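Local coordinates for protein cytochrome P450 CYP260B1 (Sorangium cellulosum, PDB 5HIW) that binds haem and belongs to the cytochrome P450 family, with the mostly helical fold of that family, at residues 57-63 with 278-284; 118-124 with 386-392; 140-146 with 183-187. All blocks are in the same frame, centred on the assembly; numbering follows the deposited sequence. Where two conformers were deposited one is given.

Contact 1 (57-63 with 278-284). With HEM (protoporphyrin IX containing Fe), chain B.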
loop_
_atom_site.group_PDB
_atom_site.type_symbol
_atom_site.label_atom_id
_atom_site.label_comp_id
_atom_site.label_asym_id
_atom_site.label_seq_id
_atom_site.Cartn_x
_atom_site.Cartn_y
_atom_site.Cartn_z
ATOM N N THR A 57 20.955 12.963 -1.500
ATOM C CA THR A 57 21.535 12.344 -2.687
ATOM C C THR A 57 20.451 11.595 -3.479
ATOM O O THR A 57 20.446 11.619 -4.693
ATOM C CB THR A 57 22.606 11.338 -2.288
ATOM O OG1 THR A 57 23.556 11.959 -1.415
ATOM C CG2 THR A 57 23.282 10.765 -3.534
ATOM N N PHE A 58 19.532 10.921 -2.769
ATOM C CA PHE A 58 18.526 10.091 -3.437
ATOM C C PHE A 58 17.151 10.724 -3.188
ATOM O O PHE A 58 16.574 10.543 -2.131
ATOM C CB PHE A 58 18.637 8.655 -2.908
ATOM C CG PHE A 58 20.028 8.043 -3.055
ATOM C CD1 PHE A 58 20.499 7.581 -4.296
ATOM C CD2 PHE A 58 20.834 7.872 -1.955
ATOM C CE1 PHE A 58 21.766 6.971 -4.396
ATOM C CE2 PHE A 58 22.117 7.284 -2.057
ATOM C CZ PHE A 58 22.563 6.828 -3.290
ATOM N N SER A 59 16.715 11.591 -4.086
ATOM C CA SER A 59 15.479 12.329 -3.847
ATOM C C SER A 59 14.226 11.641 -4.366
ATOM O O SER A 59 14.262 10.587 -5.021
ATOM C CB SER A 59 15.574 13.708 -4.495
ATOM O OG SER A 59 15.572 13.571 -5.879
ATOM N N THR A 60 13.108 12.313 -4.205
ATOM C CA THR A 60 11.841 11.868 -4.756
ATOM C C THR A 60 11.447 12.663 -6.015
ATOM O O THR A 60 10.277 12.795 -6.359
ATOM C CB THR A 60 10.750 11.876 -3.661
ATOM O OG1 THR A 60 10.729 13.124 -2.965
ATOM C CG2 THR A 60 10.962 10.728 -2.685
ATOM N N ARG A 61 12.433 13.239 -6.675
ATOM C CA ARG A 61 12.157 14.123 -7.826
ATOM C C ARG A 61 11.292 13.453 -8.892
ATOM O O ARG A 61 10.426 14.101 -9.483
ATOM C CB ARG A 61 13.511 14.576 -8.445
ATOM C CG ARG A 61 13.375 15.535 -9.645
ATOM C CD ARG A 61 14.683 15.688 -10.355
ATOM N NE ARG A 61 15.591 16.432 -9.540
ATOM C CZ ARG A 61 15.664 17.769 -9.533
ATOM N NH1 ARG A 61 14.855 18.508 -10.285
ATOM N NH2 ARG A 61 16.534 18.361 -8.750
ATOM N N THR A 62 11.466 12.137 -9.068
ATOM C CA THR A 62 10.751 11.409 -10.139
ATOM C C THR A 62 9.270 11.405 -9.912
ATOM O O THR A 62 8.501 11.349 -10.867
ATOM C CB THR A 62 11.203 9.952 -10.333
ATOM O OG1 THR A 62 10.894 9.207 -9.168
ATOM C CG2 THR A 62 12.669 9.833 -10.627
ATOM N N TYR A 63 8.840 11.569 -8.659
ATOM C CA TYR A 63 7.409 11.589 -8.340
ATOM C C TYR A 63 6.784 12.929 -8.660
ATOM O O TYR A 63 5.578 13.020 -8.669
ATOM C CB TYR A 63 7.126 11.443 -6.837
ATOM C CG TYR A 63 7.111 10.082 -6.171
ATOM C CD1 TYR A 63 6.017 9.203 -6.298
ATOM C CD2 TYR A 63 8.110 9.743 -5.262
ATOM C CE1 TYR A 63 6.004 7.971 -5.623
ATOM C CE2 TYR A 63 8.088 8.538 -4.564
ATOM C CZ TYR A 63 7.047 7.650 -4.744
ATOM O OH TYR A 63 7.063 6.476 -4.006
ATOM N N ILE A 278 10.031 1.018 -4.659
ATOM C CA ILE A 278 9.860 2.432 -4.804
ATOM C C ILE A 278 11.068 2.981 -5.532
ATOM O O ILE A 278 12.146 2.317 -5.614
ATOM C CB ILE A 278 9.702 3.172 -3.465
ATOM C CG1 ILE A 278 10.775 2.744 -2.522
ATOM C CG2 ILE A 278 8.311 2.971 -2.907
ATOM C CD1 ILE A 278 10.650 3.332 -1.141
ATOM N N VAL A 279 10.909 4.208 -6.010
ATOM C CA VAL A 279 11.857 4.769 -6.889
ATOM C C VAL A 279 12.498 6.045 -6.265
ATOM O O VAL A 279 11.838 6.770 -5.518
ATOM C CB VAL A 279 11.147 5.151 -8.197
ATOM C CG1 VAL A 279 12.120 5.882 -9.073
ATOM C CG2 VAL A 279 10.570 3.879 -8.873
ATOM N N ARG A 280 13.797 6.230 -6.522
ATOM C CA ARG A 280 14.572 7.462 -6.180
ATOM C C ARG A 280 15.337 8.018 -7.395
ATOM O O ARG A 280 15.566 7.287 -8.385
ATOM C CB ARG A 280 15.531 7.137 -5.050
ATOM C CG ARG A 280 14.857 6.708 -3.718
ATOM C CD ARG A 280 14.215 7.939 -3.084
ATOM N NE ARG A 280 13.601 7.790 -1.779
ATOM C CZ ARG A 280 12.325 7.427 -1.543
ATOM N NH1 ARG A 280 11.882 7.366 -0.309
ATOM N NH2 ARG A 280 11.541 7.057 -2.544
ATOM N N PHE A 281 15.686 9.295 -7.294
ATOM C CA PHE A 281 16.367 10.098 -8.332
ATOM C C PHE A 281 17.747 10.410 -7.794
ATOM O O PHE A 281 17.886 10.862 -6.661
ATOM C CB PHE A 281 15.618 11.366 -8.641
ATOM C CG PHE A 281 16.323 12.217 -9.699
ATOM C CD1 PHE A 281 17.338 13.108 -9.322
ATOM C CD2 PHE A 281 16.072 12.017 -11.055
ATOM C CE1 PHE A 281 18.046 13.844 -10.268
ATOM C CE2 PHE A 281 16.755 12.784 -12.017
ATOM C CZ PHE A 281 17.749 13.674 -11.620
ATOM N N VAL A 282 18.798 10.085 -8.581
ATOM C CA VAL A 282 20.172 10.230 -8.070
ATOM C C VAL A 282 20.635 11.645 -8.392
ATOM O O VAL A 282 20.834 11.964 -9.555
ATOM C CB VAL A 282 21.096 9.200 -8.689
ATOM C CG1 VAL A 282 22.457 9.326 -8.139
ATOM C CG2 VAL A 282 20.582 7.814 -8.398
ATOM N N GLU A 283 20.713 12.484 -7.363
ATOM C CA GLU A 283 20.917 13.921 -7.524
ATOM C C GLU A 283 22.403 14.229 -7.795
ATOM O O GLU A 283 22.715 15.173 -8.460
ATOM C CB GLU A 283 20.424 14.657 -6.265
ATOM C CG GLU A 283 18.895 14.677 -6.066
ATOM C CD GLU A 283 18.148 15.562 -7.030
ATOM O OE1 GLU A 283 18.858 16.335 -7.687
ATOM O OE2 GLU A 283 16.864 15.534 -7.146
ATOM N N ARG A 284 23.278 13.417 -7.261
ATOM C CA ARG A 284 24.724 13.532 -7.495
ATOM C C ARG A 284 25.336 12.136 -7.605
ATOM O O ARG A 284 24.905 11.201 -6.942
ATOM C CB ARG A 284 25.411 14.345 -6.381
ATOM C CG ARG A 284 26.008 13.526 -5.231
ATOM C CD ARG A 284 26.425 14.434 -4.094
ATOM N NE ARG A 284 26.480 13.718 -2.834
ATOM C CZ ARG A 284 26.760 14.279 -1.666
ATOM N NH1 ARG A 284 26.993 15.592 -1.587
ATOM N NH2 ARG A 284 26.797 13.530 -0.575
HETATM C CHA HEM B . 4.275 6.632 1.577
HETATM C CHB HEM B . 3.292 1.884 1.228
HETATM C CHC HEM B . -1.149 2.680 2.863
HETATM C CHD HEM B . -0.414 7.374 2.253
HETATM C C1A HEM B . 4.431 5.286 1.407
HETATM C C2A HEM B . 5.630 4.627 1.022
HETATM C C3A HEM B . 5.367 3.284 0.961
HETATM C C4A HEM B . 3.961 3.125 1.193
HETATM C CMA HEM B . 6.369 2.180 0.566
HETATM C CAA HEM B . 7.001 5.276 0.869
HETATM C CBA HEM B . 7.103 5.959 -0.505
HETATM C CGA HEM B . 8.492 6.387 -0.829
HETATM O O1A HEM B . 9.373 6.442 0.091
HETATM O O2A HEM B . 8.833 6.502 -2.032
HETATM C C1B HEM B . 2.013 1.689 1.583
HETATM C C2B HEM B . 1.450 0.376 1.741
HETATM C C3B HEM B . 0.180 0.616 2.227
HETATM C C4B HEM B . -0.024 2.064 2.323
HETATM C CMB HEM B . 2.029 -1.012 1.413
HETATM C CAB HEM B . -0.743 -0.466 2.468
HETATM C CBB HEM B . -2.024 -0.448 2.628
HETATM C C1C HEM B . -1.347 4.060 2.849
HETATM C C2C HEM B . -2.568 4.657 3.298
HETATM C C3C HEM B . -2.349 5.994 3.110
HETATM C C4C HEM B . -1.063 6.189 2.524
HETATM C CMC HEM B . -3.710 3.816 3.816
HETATM C CAC HEM B . -3.260 7.113 3.422
HETATM C CBC HEM B . -4.140 7.014 4.408
HETATM C C1D HEM B . 0.952 7.504 2.025
HETATM C C2D HEM B . 1.540 8.862 1.882
HETATM C C3D HEM B . 2.838 8.668 1.685
HETATM C C4D HEM B . 3.036 7.211 1.745
HETATM C CMD HEM B . 0.816 10.194 1.857
HETATM C CAD HEM B . 3.947 9.725 1.550
HETATM C CBD HEM B . 4.530 9.971 2.928
HETATM C CGD HEM B . 5.630 11.042 2.929
HETATM O O1D HEM B . 6.276 11.352 1.881
HETATM O O2D HEM B . 5.941 11.649 4.008
HETATM N NA HEM B . 3.414 4.315 1.527
HETATM N NB HEM B . 1.154 2.620 2.060
HETATM N NC HEM B . -0.448 4.950 2.457
HETATM N ND HEM B . 1.893 6.535 1.913
HETATM FE FE HEM B . 1.541 4.628 2.020
HETATM O O HOH W 1 16.236 8.245 -0.368
HETATM O O HOH W 2 10.887 9.270 -6.456
HETATM O O HOH W 3 1.007 4.679 -0.212
#
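Arg-280 starts with chi1 and chi2 both in m, so its side chain bends before it straightens at chi3 (t). The guanidinium then meets one haem propionate end-on. Arg-280 NH1 bonds HEM O1A at 2.7 Å, and Arg-280 NH2 bonds HEM O2A at 2.8 Å. Tyr-63, with chi1 in m, reaches the same propionate: its OH donates to HEM O2A at 2.7 Å. Thr-60 CG2 covers one face of the guanidinium. This is part of the haem propionate site of the P450 fold, set on the mixed sheet of its beta-rich region. Strand 58-59 is an edge strand there and pairs antiparallel with 277-282. Ser-59 N bonds Phe-281 O at 2.9 Å and Phe-281 N bonds Ser-59 O at 3.0 Å. Ser-59 OG (chi1 p) accepts from Arg-61 N (3.3 Å), an ST turn, and donates to Glu-283 OE2 (2.7 Å). Glu-283 curls back (m, m), so OE2 also receives Arg-61 NE at 2.9 Å in a salt bridge. Arg-61 starts extended (chi1, chi2 t), lays CD 3.6 Å from the Phe-281 ring centroid in a CH-pi contact, and turns at chi3 (m). On the other face, Phe-58 CD1 lies 4.1 Å from Val-282 CG2.

Contact 2 (118-124 with 386-392)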
loop_
_atom_site.group_PDB
_atom_site.type_symbol
_atom_site.label_atom_id
_atom_site.label_comp_id
_atom_site.label_asym_id
_atom_site.label_seq_id
_atom_site.Cartn_x
_atom_site.Cartn_y
_atom_site.Cartn_z
ATOM N N LYS A 118 -23.409 -16.937 0.955
ATOM C CA LYS A 118 -22.740 -17.476 -0.185
ATOM C C LYS A 118 -21.903 -18.661 0.188
ATOM O O LYS A 118 -21.501 -18.807 1.334
ATOM C CB LYS A 118 -21.894 -16.412 -0.864
ATOM C CG LYS A 118 -22.747 -15.252 -1.363
ATOM C CD LYS A 118 -21.935 -14.135 -1.961
ATOM C CE LYS A 118 -21.183 -14.582 -3.183
ATOM N NZ LYS A 118 -21.038 -13.414 -4.104
ATOM N N GLU A 119 -21.662 -19.497 -0.822
ATOM C CA GLU A 119 -20.885 -20.708 -0.698
ATOM C C GLU A 119 -19.395 -20.474 -1.035
ATOM O O GLU A 119 -18.511 -21.106 -0.490
ATOM C CB GLU A 119 -21.476 -21.782 -1.655
ATOM C CG GLU A 119 -22.886 -22.312 -1.291
ATOM C CD GLU A 119 -22.883 -23.344 -0.165
ATOM O OE1 GLU A 119 -21.867 -24.051 -0.030
ATOM O OE2 GLU A 119 -23.874 -23.467 0.596
ATOM N N ARG A 120 -19.106 -19.612 -1.990
ATOM C CA ARG A 120 -17.729 -19.308 -2.296
ATOM C C ARG A 120 -17.588 -17.809 -2.418
ATOM O O ARG A 120 -18.573 -17.048 -2.517
ATOM C CB ARG A 120 -17.268 -19.991 -3.602
ATOM C CG ARG A 120 -17.575 -21.493 -3.625
ATOM C CD ARG A 120 -16.861 -22.198 -4.759
ATOM N NE ARG A 120 -17.074 -23.664 -4.715
ATOM C CZ ARG A 120 -16.943 -24.490 -5.759
ATOM N NH1 ARG A 120 -16.600 -24.031 -6.959
ATOM N NH2 ARG A 120 -17.169 -25.793 -5.613
ATOM N N ALA A 121 -16.335 -17.381 -2.381
ATOM C CA ALA A 121 -16.017 -16.006 -2.704
ATOM C C ALA A 121 -14.694 -15.946 -3.409
ATOM O O ALA A 121 -13.800 -16.796 -3.237
ATOM C CB ALA A 121 -15.992 -15.169 -1.424
ATOM N N GLU A 122 -14.549 -14.929 -4.216
ATOM C CA GLU A 122 -13.286 -14.527 -4.661
ATOM C C GLU A 122 -13.001 -13.277 -3.798
ATOM O O GLU A 122 -13.592 -12.183 -4.048
ATOM C CB GLU A 122 -13.409 -14.205 -6.115
ATOM C CG GLU A 122 -12.173 -14.069 -6.925
ATOM C CD GLU A 122 -11.350 -12.861 -6.481
ATOM O OE1 GLU A 122 -11.610 -11.743 -6.928
ATOM O OE2 GLU A 122 -10.466 -13.063 -5.657
ATOM N N LEU A 123 -12.143 -13.427 -2.782
ATOM C CA LEU A 123 -12.022 -12.402 -1.722
ATOM C C LEU A 123 -11.195 -11.183 -2.169
ATOM O O LEU A 123 -11.180 -10.195 -1.451
ATOM C CB LEU A 123 -11.432 -12.983 -0.455
ATOM C CG LEU A 123 -12.249 -14.007 0.294
ATOM C CD1 LEU A 123 -11.476 -14.648 1.460
ATOM C CD2 LEU A 123 -13.541 -13.458 0.794
ATOM N N PHE A 124 -10.552 -11.214 -3.311
ATOM C CA PHE A 124 -9.969 -9.986 -3.851
ATOM C C PHE A 124 -11.146 -9.054 -4.230
ATOM O O PHE A 124 -11.320 -8.012 -3.649
ATOM C CB PHE A 124 -9.049 -10.151 -5.039
ATOM C CG PHE A 124 -8.331 -8.870 -5.404
ATOM C CD1 PHE A 124 -7.239 -8.475 -4.728
ATOM C CD2 PHE A 124 -8.842 -8.016 -6.412
ATOM C CE1 PHE A 124 -6.602 -7.265 -5.003
ATOM C CE2 PHE A 124 -8.250 -6.808 -6.689
ATOM C CZ PHE A 124 -7.113 -6.403 -5.952
ATOM N N GLN A 386 -6.178 -13.632 -7.923
ATOM C CA GLN A 386 -7.450 -13.848 -7.285
ATOM C C GLN A 386 -7.216 -14.639 -6.002
ATOM O O GLN A 386 -6.107 -15.221 -5.775
ATOM C CB GLN A 386 -8.492 -14.596 -8.167
ATOM C CG GLN A 386 -7.876 -15.826 -8.853
ATOM C CD GLN A 386 -8.940 -16.746 -9.421
ATOM O OE1 GLN A 386 -9.929 -16.980 -8.780
ATOM N NE2 GLN A 386 -8.724 -17.264 -10.587
ATOM N N ILE A 387 -8.239 -14.647 -5.163
ATOM C CA ILE A 387 -8.197 -15.236 -3.826
ATOM C C ILE A 387 -9.401 -16.099 -3.615
ATOM O O ILE A 387 -10.345 -15.781 -2.871
ATOM C CB ILE A 387 -8.056 -14.194 -2.692
ATOM C CG1 ILE A 387 -6.932 -13.240 -3.007
ATOM C CG2 ILE A 387 -7.741 -14.951 -1.407
ATOM C CD1 ILE A 387 -7.015 -12.022 -2.143
ATOM N N PRO A 388 -9.408 -17.237 -4.304
ATOM C CA PRO A 388 -10.590 -18.122 -4.253
ATOM C C PRO A 388 -10.779 -18.749 -2.892
ATOM O O PRO A 388 -9.907 -19.488 -2.452
ATOM C CB PRO A 388 -10.252 -19.216 -5.290
ATOM C CG PRO A 388 -8.987 -18.832 -5.953
ATOM C CD PRO A 388 -8.295 -17.818 -5.068
ATOM N N ALA A 389 -11.929 -18.555 -2.257
ATOM C CA ALA A 389 -12.220 -19.152 -0.980
ATOM C C ALA A 389 -13.551 -19.896 -0.873
ATOM O O ALA A 389 -14.488 -19.641 -1.629
ATOM C CB ALA A 389 -12.169 -18.107 0.114
ATOM N N LEU A 390 -13.590 -20.822 0.089
ATOM C CA LEU A 390 -14.740 -21.568 0.453
ATOM C C LEU A 390 -15.192 -21.051 1.745
ATOM O O LEU A 390 -14.370 -20.814 2.632
ATOM C CB LEU A 390 -14.363 -23.047 0.644
ATOM C CG LEU A 390 -13.770 -23.722 -0.587
ATOM C CD1 LEU A 390 -13.459 -25.178 -0.261
ATOM C CD2 LEU A 390 -14.685 -23.619 -1.788
ATOM N N LEU A 391 -16.508 -20.818 1.855
ATOM C CA LEU A 391 -17.077 -20.213 3.039
ATOM C C LEU A 391 -17.921 -21.084 3.935
ATOM O O LEU A 391 -18.338 -20.626 4.969
ATOM C CB LEU A 391 -17.957 -19.033 2.595
ATOM C CG LEU A 391 -17.246 -17.915 1.805
ATOM C CD1 LEU A 391 -18.240 -16.970 1.153
ATOM C CD2 LEU A 391 -16.313 -17.142 2.706
ATOM N N VAL A 392 -18.229 -22.306 3.537
ATOM C CA VAL A 392 -19.186 -23.152 4.310
ATOM C C VAL A 392 -18.601 -24.547 4.705
ATOM O O VAL A 392 -17.829 -25.116 3.939
ATOM C CB VAL A 392 -20.522 -23.320 3.506
ATOM C CG1 VAL A 392 -21.525 -24.208 4.249
ATOM C CG2 VAL A 392 -21.156 -21.959 3.172
#
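Strands 120-122 and 388-390 run antiparallel, with their axes 4.8 Å apart and 158° between their directions. Ala-121 and Ala-389 make the hydrogen-bonded pair. Ala-121 N bonds Ala-389 O at 3.0 Å, and Ala-389 N bonds Ala-121 O at 2.7 Å. Arg-120 with Leu-390 and Glu-122 with Pro-388 are non-hydrogen-bonded pairs. Pro-388 therefore fits without costing a bond to 118-124. The pairing carries on past both strand ends: Leu-391 N bonds Glu-119 O at 3.1 Å, and Leu-123 N bonds Ile-387 O at 3.0 Å.

Glu-122 does two jobs. It is the N-cap of helix 123-128, and its OE2 accepts from Phe-124 N at 3.0 Å. The same OE2 accepts from Ile-387 N at 2.8 Å, so the start of the helix is tied to the other segment. Glu-122 OE1 has its own partners in Arg-377, a salt bridge, and Asp-125 N. The two alanines share one face of the sheet. Ala-121 CB meets Leu-391 CD1 at 3.9 Å, and Ala-389 CB meets Leu-123 CD1 at 3.8 Å. Phe-124 CB touches Ile-387 CD1 at 4.0 Å. On the opposite face Arg-120 NE lies 3.8 Å from Leu-390 CD2.

The position is consistent with the small sheet of P450s that brings a strand from the N-terminal half next to C-terminal strands. Strand 388-390 lies in the middle, between 120-122 and 363-364. Helix 232-245 packs beside it, with Leu-241 against Leu-123, Ala-238 and Leu-245 against Ile-387, and Trp-235 against the Phe-124 ring.

Contact 3 (140-146 with 183-187)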
loop_
_atom_site.group_PDB
_atom_site.type_symbol
_atom_site.label_atom_id
_atom_site.label_comp_id
_atom_site.label_asym_id
_atom_site.label_seq_id
_atom_site.Cartn_x
_atom_site.Cartn_y
_atom_site.Cartn_z
ATOM N N PHE A 140 -14.297 10.463 3.727
ATOM C CA PHE A 140 -14.165 11.761 3.175
ATOM C C PHE A 140 -15.480 12.463 2.768
ATOM O O PHE A 140 -15.407 13.524 2.133
ATOM C CB PHE A 140 -13.127 11.783 2.055
ATOM C CG PHE A 140 -11.741 11.293 2.469
ATOM C CD1 PHE A 140 -10.981 12.006 3.425
ATOM C CD2 PHE A 140 -11.184 10.130 1.931
ATOM C CE1 PHE A 140 -9.710 11.551 3.798
ATOM C CE2 PHE A 140 -9.966 9.660 2.318
ATOM C CZ PHE A 140 -9.186 10.391 3.232
ATOM N N GLY A 141 -16.602 11.923 3.200
ATOM C CA GLY A 141 -17.933 12.566 3.070
ATOM C C GLY A 141 -18.388 12.505 1.620
ATOM O O GLY A 141 -19.205 13.303 1.211
ATOM N N LEU A 142 -17.845 11.569 0.846
ATOM C CA LEU A 142 -18.307 11.400 -0.539
ATOM C C LEU A 142 -19.565 10.599 -0.551
ATOM O O LEU A 142 -19.715 9.617 0.129
ATOM C CB LEU A 142 -17.238 10.801 -1.444
ATOM C CG LEU A 142 -15.989 11.605 -1.672
ATOM C CD1 LEU A 142 -14.799 10.745 -2.170
ATOM C CD2 LEU A 142 -16.241 12.716 -2.673
ATOM N N PRO A 143 -20.468 10.936 -1.441
ATOM C CA PRO A 143 -21.788 10.309 -1.464
ATOM C C PRO A 143 -21.759 8.871 -1.864
ATOM O O PRO A 143 -21.067 8.561 -2.808
ATOM C CB PRO A 143 -22.572 11.123 -2.547
ATOM C CG PRO A 143 -21.634 12.176 -3.027
ATOM C CD PRO A 143 -20.267 12.004 -2.404
ATOM N N GLU A 144 -22.554 8.033 -1.228
ATOM C CA GLU A 144 -22.666 6.667 -1.555
ATOM C C GLU A 144 -23.078 6.465 -3.019
ATOM O O GLU A 144 -22.583 5.546 -3.653
ATOM C CB GLU A 144 -23.645 5.933 -0.661
ATOM C CG GLU A 144 -23.896 4.525 -1.204
ATOM C CD GLU A 144 -23.984 3.413 -0.200
ATOM O OE1 GLU A 144 -23.544 3.587 0.965
ATOM O OE2 GLU A 144 -24.522 2.357 -0.632
ATOM N N GLU A 145 -23.909 7.334 -3.572
ATOM C CA GLU A 145 -24.403 7.065 -4.949
ATOM C C GLU A 145 -23.313 7.304 -5.991
ATOM O O GLU A 145 -23.479 6.940 -7.165
ATOM C CB GLU A 145 -25.665 7.914 -5.250
ATOM C CG GLU A 145 -25.392 9.359 -5.453
ATOM C CD GLU A 145 -25.414 10.193 -4.179
ATOM O OE1 GLU A 145 -25.425 9.632 -2.994
ATOM O OE2 GLU A 145 -25.373 11.438 -4.425
ATOM N N ARG A 146 -22.155 7.883 -5.596
ATOM C CA ARG A 146 -21.111 8.140 -6.551
ATOM C C ARG A 146 -19.926 7.126 -6.417
ATOM O O ARG A 146 -18.877 7.367 -7.040
ATOM C CB ARG A 146 -20.601 9.575 -6.469
ATOM C CG ARG A 146 -21.752 10.564 -6.642
ATOM C CD ARG A 146 -21.239 11.946 -6.855
ATOM N NE ARG A 146 -20.740 12.193 -8.194
ATOM C CZ ARG A 146 -20.545 13.409 -8.701
ATOM N NH1 ARG A 146 -20.852 14.463 -8.008
ATOM N NH2 ARG A 146 -20.104 13.571 -9.925
ATOM N N GLN A 183 -15.928 17.788 -6.351
ATOM C CA GLN A 183 -16.712 17.167 -5.316
ATOM C C GLN A 183 -16.139 17.503 -3.910
ATOM O O GLN A 183 -16.868 17.709 -2.951
ATOM C CB GLN A 183 -16.696 15.625 -5.426
ATOM C CG GLN A 183 -17.476 15.106 -6.594
ATOM C CD GLN A 183 -17.389 13.610 -6.673
ATOM O OE1 GLN A 183 -17.980 12.899 -5.870
ATOM N NE2 GLN A 183 -16.792 13.146 -7.746
ATOM N N LEU A 184 -14.851 17.457 -3.831
ATOM C CA LEU A 184 -14.154 17.595 -2.503
ATOM C C LEU A 184 -14.112 19.077 -2.057
ATOM O O LEU A 184 -14.242 19.367 -0.883
ATOM C CB LEU A 184 -12.770 17.070 -2.638
ATOM C CG LEU A 184 -12.657 15.543 -2.612
ATOM C CD1 LEU A 184 -11.242 15.241 -2.973
ATOM C CD2 LEU A 184 -13.036 14.945 -1.280
ATOM N N ARG A 185 -13.956 20.001 -3.015
ATOM C CA ARG A 185 -14.180 21.435 -2.732
ATOM C C ARG A 185 -15.528 21.691 -2.183
ATOM O O ARG A 185 -15.666 22.419 -1.224
ATOM C CB ARG A 185 -14.074 22.280 -3.983
ATOM C CG ARG A 185 -12.777 22.992 -4.066
ATOM C CD ARG A 185 -12.617 23.705 -5.386
ATOM N NE ARG A 185 -11.222 24.127 -5.446
ATOM C CZ ARG A 185 -10.303 23.625 -6.261
ATOM N NH1 ARG A 185 -10.624 22.704 -7.170
ATOM N NH2 ARG A 185 -9.064 24.089 -6.194
ATOM N N GLU A 186 -16.541 21.158 -2.819
ATOM C CA GLU A 186 -17.893 21.400 -2.364
ATOM C C GLU A 186 -18.096 20.912 -0.942
ATOM O O GLU A 186 -18.719 21.577 -0.117
ATOM C CB GLU A 186 -18.856 20.705 -3.282
ATOM C CG GLU A 186 -20.268 20.651 -2.752
ATOM C CD GLU A 186 -21.175 20.072 -3.805
ATOM O OE1 GLU A 186 -20.666 19.263 -4.598
ATOM O OE2 GLU A 186 -22.358 20.448 -3.868
ATOM N N ILE A 187 -17.574 19.706 -0.660
ATOM C CA ILE A 187 -17.635 19.167 0.679
ATOM C C ILE A 187 -16.802 20.039 1.647
ATOM O O ILE A 187 -17.244 20.329 2.748
ATOM C CB ILE A 187 -17.142 17.684 0.674
ATOM C CG1 ILE A 187 -18.112 16.821 -0.106
ATOM C CG2 ILE A 187 -17.091 17.138 2.106
ATOM C CD1 ILE A 187 -17.459 15.560 -0.683
#
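Leu-142 lays its CD2 against three residues of helix 167-191, 3.7 Å from Ile-187 CD1, 4.1 Å from Leu-184 CD2 and 3.6 Å from Gln-183 OE1. Gln-183, Leu-184 and Ile-187 are spaced to share one side of the helix, and that side receives the loop. No hydrogen bond joins the two segments; the packing is apolar at Leu-142 and polar where Gln-183 meets Arg-146.

Gly-141 is where the chain turns out of the preceding helix. Its phi is positive (73°), a conformation that favours glycine. Gly-141 O lies 3.4 Å from Ile-187 CD1. An ideal CB on this glycine would sit 3.5 Å from Ile-187 CG2, so the bare backbone allows a close approach.

Gln-183 has the most covered surface of the contact. Its CA-to-CB bond points toward the loop, and the side chain extends (chi2 t) to Leu-142 and Arg-146. Gln-183 OE1 lies 3.5 Å from Arg-146 CD and over one face of the Arg-146 guanidinium. The polar ends have partners on helix 147-162: Gln-183 NE2 bonds Asn-150, and Arg-146 NE forms a salt bridge with Glu-149. Within the loop, Arg-146 N bonds Pro-143 O at 3.1 Å, which closes a turn just before that helix.

The ring of Phe-140 leads away from Gln-183 to Ile-187. It packs on Val-222, Leu-225 and Ile-226 of helix 218-229. Leu-184 also touches Val-222, so both segments meet that helix. By the order of its helices, this is the loop between the E and F helices of a P450, packed on the G helix.

How the contacts relate
The three contacts do not touch one another. Contacts 1 and 2 lie on opposite sides of the chain's centre, with centres 41 Å apart and nearest atoms about 18 Å apart. Their segments alternate along the chain. Contact 3 falls between 118-124 and 278-284 in sequence, so it is enclosed by both. Its centre is 34 Å from that of contact 1 and 31 Å from that of contact 2. The haem gives a common reference. Contact 1 bonds it directly. In contact 3 the side chain of Phe-140 is about 6 Å from the bound HEM. In contact 2 the side chain of Phe-124 is about 11 Å from the bound HEM.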